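Local coordinates for GDSL-like Lipase/Acylhydrolase family protein (Neisseria meningitidis, PDB 4K7J) that hydrolyses O-acetyl esters of peptidoglycan, acting as an esterase of the SGNH hydrolase family, at residues Y90-K95 against I125-G130; T136-D141 against A184-I189. One frame throughout, in Å; residues are numbered along the deposited sequence. Where two conformers were deposited one is given.

Both contacts belong to the antiparallel β-rich part of the chain, consistent with a galactose-binding-domain-like module beside the α/β hydrolase fold, and each involves one of its two sheets. Contact 1 packs the 90-95 loop on strand 125-128 of one sheet; contact 2 pairs strands 133-139 and 187-191 of the other. They come in series: contact 1 closes before contact 2 opens, and strand 133-139 follows strand 125-128 directly. Their centres are about 15 Å apart, yet they touch where Y90 O comes 3.9 Å from L137 CD2. The loop thus touches a strand of each sheet.

Contact 1 (Y90-K95 against I125-G130); sequences YPANVK and ILAHTG
Y90 and I125 bring their side chains together obliquely, aromatic carbon against methyl. I125 has CG1 beside its own backbone N, and chi2 of 179° then carries CD1 to the far end of an extended branch, where it approaches Y90 CE1 to 3.5 Å. Y90 CD1 and CZ, the two ring atoms bonded to CE1, are next nearest, so the methyl sits obliquely against the CD1-CE1-CZ side of the tyrosine outline. The tyrosine OH has a partner of its own in Q97 NE2, a hydrogen bond that fixes the polar end of the ring.

The other branch of I125 does separate work. Its CG2, anti to the backbone N, meets the loop where it comes back round: V94 CG2 lies 4.0 Å from I125 CG2, and P91 CD touches the same methyl at 4.2 Å. One isoleucine therefore engages Y90, P91 and V94 with its two branches.

Two residues further on, A127 points to the same side of the strand and takes up the bend of the loop. P91 CG rests 3.8 Å from A127 CB, and A92 CB joins it at 4.1 Å from that same carbon. L126, between them, turns its side chain to the other face. No hydrogen bond crosses between the segments; the match is apolar, and all the touching residues are buried. Two of the loop's carbonyls bond outside the pair of segments: Y90 O to H104 NE2 and N93 O to S110 OG.

Strand 125-128 runs between strands 109-112 and 195-203 in its antiparallel sheet. The loop, coming between helix 68-81 and strand 102-106, lies over that sheet's inner face: V94 reaches S110 and T112, P91 reaches I197, and the Y90 ring meets F199.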
loop_
_atom_site.group_PDB
_atom_site.type_symbol
_atom_site.label_atom_id
_atom_site.label_comp_id
_atom_site.label_asym_id
_atom_site.label_seq_id
_atom_site.Cartn_x
_atom_site.Cartn_y
_atom_site.Cartn_z
ATOM N N TYR A 90 -5.579 -2.454 -8.191
ATOM C CA TYR A 90 -6.788 -3.258 -8.018
ATOM C C TYR A 90 -7.102 -4.003 -9.304
ATOM O O TYR A 90 -6.828 -3.506 -10.387
ATOM C CB TYR A 90 -7.997 -2.382 -7.696
ATOM C CG TYR A 90 -7.937 -1.588 -6.404
ATOM C CD1 TYR A 90 -7.029 -1.902 -5.400
ATOM C CD2 TYR A 90 -8.815 -0.527 -6.186
ATOM C CE1 TYR A 90 -6.986 -1.173 -4.217
ATOM C CE2 TYR A 90 -8.784 0.210 -5.002
ATOM C CZ TYR A 90 -7.870 -0.117 -4.027
ATOM O OH TYR A 90 -7.827 0.611 -2.866
ATOM N N PRO A 91 -7.706 -5.188 -9.190
ATOM C CA PRO A 91 -8.153 -5.878 -10.403
ATOM C C PRO A 91 -9.490 -5.333 -10.925
ATOM O O PRO A 91 -9.900 -5.713 -12.016
ATOM C CB PRO A 91 -8.314 -7.321 -9.926
ATOM C CG PRO A 91 -8.698 -7.190 -8.491
ATOM C CD PRO A 91 -7.945 -5.984 -7.975
ATOM N N ALA A 92 -10.144 -4.453 -10.164
ATOM C CA ALA A 92 -11.460 -3.914 -10.525
ATOM C C ALA A 92 -11.771 -2.722 -9.633
ATOM O O ALA A 92 -11.088 -2.523 -8.635
ATOM C CB ALA A 92 -12.546 -4.985 -10.356
ATOM N N ASN A 93 -12.788 -1.934 -9.986
ATOM C CA ASN A 93 -13.267 -0.884 -9.090
ATOM C C ASN A 93 -13.594 -1.498 -7.741
ATOM O O ASN A 93 -14.174 -2.577 -7.675
ATOM C CB ASN A 93 -14.514 -0.173 -9.640
ATOM C CG ASN A 93 -14.224 0.616 -10.899
ATOM O OD1 ASN A 93 -13.182 1.279 -11.002
ATOM N ND2 ASN A 93 -15.134 0.536 -11.878
ATOM N N VAL A 94 -13.195 -0.808 -6.682
ATOM C CA VAL A 94 -13.513 -1.194 -5.318
ATOM C C VAL A 94 -14.296 -0.055 -4.685
ATOM O O VAL A 94 -13.795 1.072 -4.583
ATOM C CB VAL A 94 -12.238 -1.425 -4.482
ATOM C CG1 VAL A 94 -12.596 -1.658 -2.997
ATOM C CG2 VAL A 94 -11.413 -2.565 -5.046
ATOM N N LYS A 95 -15.517 -0.359 -4.256
ATOM C CA LYS A 95 -16.422 0.638 -3.687
ATOM C C LYS A 95 -15.788 1.381 -2.523
ATOM O O LYS A 95 -15.292 0.765 -1.585
ATOM C CB LYS A 95 -17.717 -0.028 -3.219
ATOM C CG LYS A 95 -18.635 0.905 -2.458
ATOM C CD LYS A 95 -20.054 0.374 -2.436
ATOM C CE LYS A 95 -20.985 1.341 -1.732
ATOM N NZ LYS A 95 -20.584 1.480 -0.304
ATOM N N ILE A 125 -8.047 -7.824 -1.047
ATOM C CA ILE A 125 -8.949 -7.545 -2.161
ATOM C C ILE A 125 -8.878 -8.654 -3.201
ATOM O O ILE A 125 -7.791 -9.096 -3.580
ATOM C CB ILE A 125 -8.607 -6.190 -2.826
ATOM C CG1 ILE A 125 -8.730 -5.062 -1.801
ATOM C CG2 ILE A 125 -9.495 -5.924 -4.058
ATOM C CD1 ILE A 125 -8.391 -3.711 -2.333
ATOM N N LEU A 126 -10.037 -9.122 -3.646
ATOM C CA LEU A 126 -10.074 -9.994 -4.812
ATOM C C LEU A 126 -11.236 -9.587 -5.705
ATOM O O LEU A 126 -12.129 -8.848 -5.272
ATOM C CB LEU A 126 -10.168 -11.475 -4.406
ATOM C CG LEU A 126 -11.386 -11.980 -3.620
ATOM C CD1 LEU A 126 -12.579 -12.287 -4.526
ATOM C CD2 LEU A 126 -11.042 -13.213 -2.779
ATOM N N ALA A 127 -11.229 -10.052 -6.951
ATOM C CA ALA A 127 -12.383 -9.829 -7.825
ATOM C C ALA A 127 -12.838 -11.144 -8.458
ATOM O O ALA A 127 -12.010 -11.918 -8.928
ATOM C CB ALA A 127 -12.062 -8.808 -8.878
ATOM N N HIS A 128 -14.142 -11.412 -8.445
ATOM C CA HIS A 128 -14.679 -12.590 -9.128
ATOM C C HIS A 128 -14.879 -12.211 -10.595
ATOM O O HIS A 128 -15.600 -11.257 -10.885
ATOM C CB HIS A 128 -16.042 -12.995 -8.540
ATOM C CG HIS A 128 -16.021 -13.271 -7.069
ATOM N ND1 HIS A 128 -15.231 -14.253 -6.506
ATOM C CD2 HIS A 128 -16.721 -12.717 -6.047
ATOM C CE1 HIS A 128 -15.436 -14.282 -5.200
ATOM N NE2 HIS A 128 -16.337 -13.364 -4.896
ATOM N N THR A 129 -14.255 -12.936 -11.516
ATOM C CA THR A 129 -14.315 -12.562 -12.928
ATOM C C THR A 129 -15.595 -13.083 -13.593
ATOM O O THR A 129 -16.138 -12.446 -14.495
ATOM C CB THR A 129 -13.107 -13.104 -13.755
ATOM O OG1 THR A 129 -13.182 -14.539 -13.852
ATOM C CG2 THR A 129 -11.775 -12.689 -13.145
ATOM N N GLY A 130 -16.056 -14.250 -13.158
ATOM C CA GLY A 130 -17.200 -14.895 -13.770
ATOM C C GLY A 130 -16.761 -15.547 -15.074
ATOM O O GLY A 130 -15.639 -15.337 -15.531
#

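Contact 2 (T136-D141 against A184-I189)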
loop_
_atom_site.group_PDB
_atom_site.type_symbol
_atom_site.label_atom_id
_atom_site.label_comp_id
_atom_site.label_asym_id
_atom_site.label_seq_id
_atom_site.Cartn_x
_atom_site.Cartn_y
_atom_site.Cartn_z
ATOM N N THR A 136 -10.678 -4.228 -18.643
ATOM C CA THR A 136 -9.676 -3.424 -19.321
ATOM C C THR A 136 -9.112 -2.375 -18.357
ATOM O O THR A 136 -9.861 -1.634 -17.715
ATOM C CB THR A 136 -10.260 -2.740 -20.583
ATOM O OG1 THR A 136 -10.816 -3.738 -21.449
ATOM C CG2 THR A 136 -9.180 -1.983 -21.336
ATOM N N LEU A 137 -7.792 -2.322 -18.247
ATOM C CA LEU A 137 -7.160 -1.316 -17.409
ATOM C C LEU A 137 -6.472 -0.301 -18.294
ATOM O O LEU A 137 -5.652 -0.653 -19.158
ATOM C CB LEU A 137 -6.152 -1.942 -16.445
ATOM C CG LEU A 137 -6.698 -2.951 -15.433
ATOM C CD1 LEU A 137 -6.592 -4.354 -15.984
ATOM C CD2 LEU A 137 -5.908 -2.836 -14.143
ATOM N N THR A 138 -6.828 0.960 -18.081
ATOM C CA THR A 138 -6.294 2.063 -18.867
ATOM C C THR A 138 -5.544 3.007 -17.942
ATOM O O THR A 138 -6.080 3.452 -16.927
ATOM C CB THR A 138 -7.421 2.827 -19.584
ATOM O OG1 THR A 138 -8.167 1.914 -20.399
ATOM C CG2 THR A 138 -6.856 3.948 -20.455
ATOM N N ALA A 139 -4.293 3.292 -18.286
ATOM C CA ALA A 139 -3.459 4.173 -17.483
ATOM C C ALA A 139 -3.966 5.598 -17.573
ATOM O O ALA A 139 -4.252 6.085 -18.661
ATOM C CB ALA A 139 -2.015 4.099 -17.946
ATOM N N SER A 140 -4.094 6.259 -16.423
ATOM C CA SER A 140 -4.518 7.656 -16.378
ATOM C C SER A 140 -3.497 8.588 -17.052
ATOM O O SER A 140 -3.859 9.648 -17.559
ATOM C CB SER A 140 -4.795 8.095 -14.934
ATOM O OG SER A 140 -5.892 7.380 -14.383
ATOM N N ASP A 141 -2.227 8.188 -17.056
ATOM C CA ASP A 141 -1.193 8.898 -17.817
ATOM C C ASP A 141 -0.649 8.001 -18.935
ATOM O O ASP A 141 -1.126 8.060 -20.076
ATOM C CB ASP A 141 -0.055 9.363 -16.914
ATOM C CG ASP A 141 0.933 10.260 -17.645
ATOM O OD1 ASP A 141 0.499 10.993 -18.563
ATOM O OD2 ASP A 141 2.139 10.232 -17.306
ATOM N N ALA A 184 1.064 -4.469 -23.154
ATOM C CA ALA A 184 1.068 -3.020 -23.064
ATOM C C ALA A 184 -0.224 -2.529 -22.422
ATOM O O ALA A 184 -1.124 -3.318 -22.125
ATOM C CB ALA A 184 1.253 -2.401 -24.448
ATOM N N LEU A 185 -0.300 -1.225 -22.188
ATOM C CA LEU A 185 -1.539 -0.593 -21.761
ATOM C C LEU A 185 -2.140 0.137 -22.964
ATOM O O LEU A 185 -1.401 0.703 -23.763
ATOM C CB LEU A 185 -1.275 0.366 -20.596
ATOM C CG LEU A 185 -1.010 -0.320 -19.245
ATOM C CD1 LEU A 185 -0.240 0.573 -18.301
ATOM C CD2 LEU A 185 -2.323 -0.721 -18.601
ATOM N N PRO A 186 -3.479 0.118 -23.117
ATOM C CA PRO A 186 -4.499 -0.513 -22.267
ATOM C C PRO A 186 -4.380 -2.029 -22.219
ATOM O O PRO A 186 -3.984 -2.660 -23.194
ATOM C CB PRO A 186 -5.819 -0.122 -22.942
ATOM C CG PRO A 186 -5.494 1.085 -23.752
ATOM C CD PRO A 186 -4.090 0.867 -24.228
ATOM N N LEU A 187 -4.722 -2.594 -21.070
ATOM C CA LEU A 187 -4.527 -4.000 -20.802
ATOM C C LEU A 187 -5.898 -4.638 -20.700
ATOM O O LEU A 187 -6.692 -4.236 -19.863
ATOM C CB LEU A 187 -3.811 -4.156 -19.458
ATOM C CG LEU A 187 -3.407 -5.543 -18.988
ATOM C CD1 LEU A 187 -2.471 -6.098 -20.008
ATOM C CD2 LEU A 187 -2.703 -5.463 -17.638
ATOM N N THR A 188 -6.171 -5.630 -21.540
ATOM C CA THR A 188 -7.472 -6.300 -21.527
ATOM C C THR A 188 -7.315 -7.767 -21.162
ATOM O O THR A 188 -6.558 -8.491 -21.791
ATOM C CB THR A 188 -8.192 -6.154 -22.875
ATOM O OG1 THR A 188 -8.472 -4.770 -23.100
ATOM C CG2 THR A 188 -9.508 -6.928 -22.879
ATOM N N ILE A 189 -8.033 -8.185 -20.125
ATOM C CA ILE A 189 -7.940 -9.534 -19.608
ATOM C C ILE A 189 -9.295 -10.216 -19.732
ATOM O O ILE A 189 -10.312 -9.695 -19.253
ATOM C CB ILE A 189 -7.502 -9.526 -18.127
ATOM C CG1 ILE A 189 -6.178 -8.769 -17.984
ATOM C CG2 ILE A 189 -7.377 -10.945 -17.592
ATOM C CD1 ILE A 189 -5.836 -8.413 -16.553
#
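T136 and T188 both set OG1 beside their own backbone N, with chi1 of -56° and -64°, and this brings the two hydroxyls 3.0 Å apart, OG1 to OG1, in a hydrogen bond. The same rotation puts T136 CG2 3.4 Å from T188 OG1. The threonines form a non-hydrogen-bonded antiparallel pair, so this side-chain bond links the strands at a pair whose backbones exchange no N-H...O hydrogen bond.

The neighbouring pair, L137 with L187, is hydrogen-bonded. L137 N gives to L187 O at 2.7 Å (163° at the hydrogen), and L187 N returns a bond to L137 O at 2.9 Å. L137 O also receives a CA-H...O contact from P186 CA at 3.3 Å. P186 follows a cis peptide, just before strand 187-191 begins.

The threonines lie on one face of the sheet, the leucines on the other. There L137 CD1 comes 4.2 Å from I189 CD1, crossing to the next residue but one along the partner strand, while A139 CB meets L185 CD1 at 4.0 Å.

Strand 102-106 flanks 133-139, and strand 161-164 lies beyond 187-191, with N165 bonding to T188. L187 and I189 turn inward onto strands 147-155 and 195-203 of the facing sheet, at V149, L151, I200 and I202.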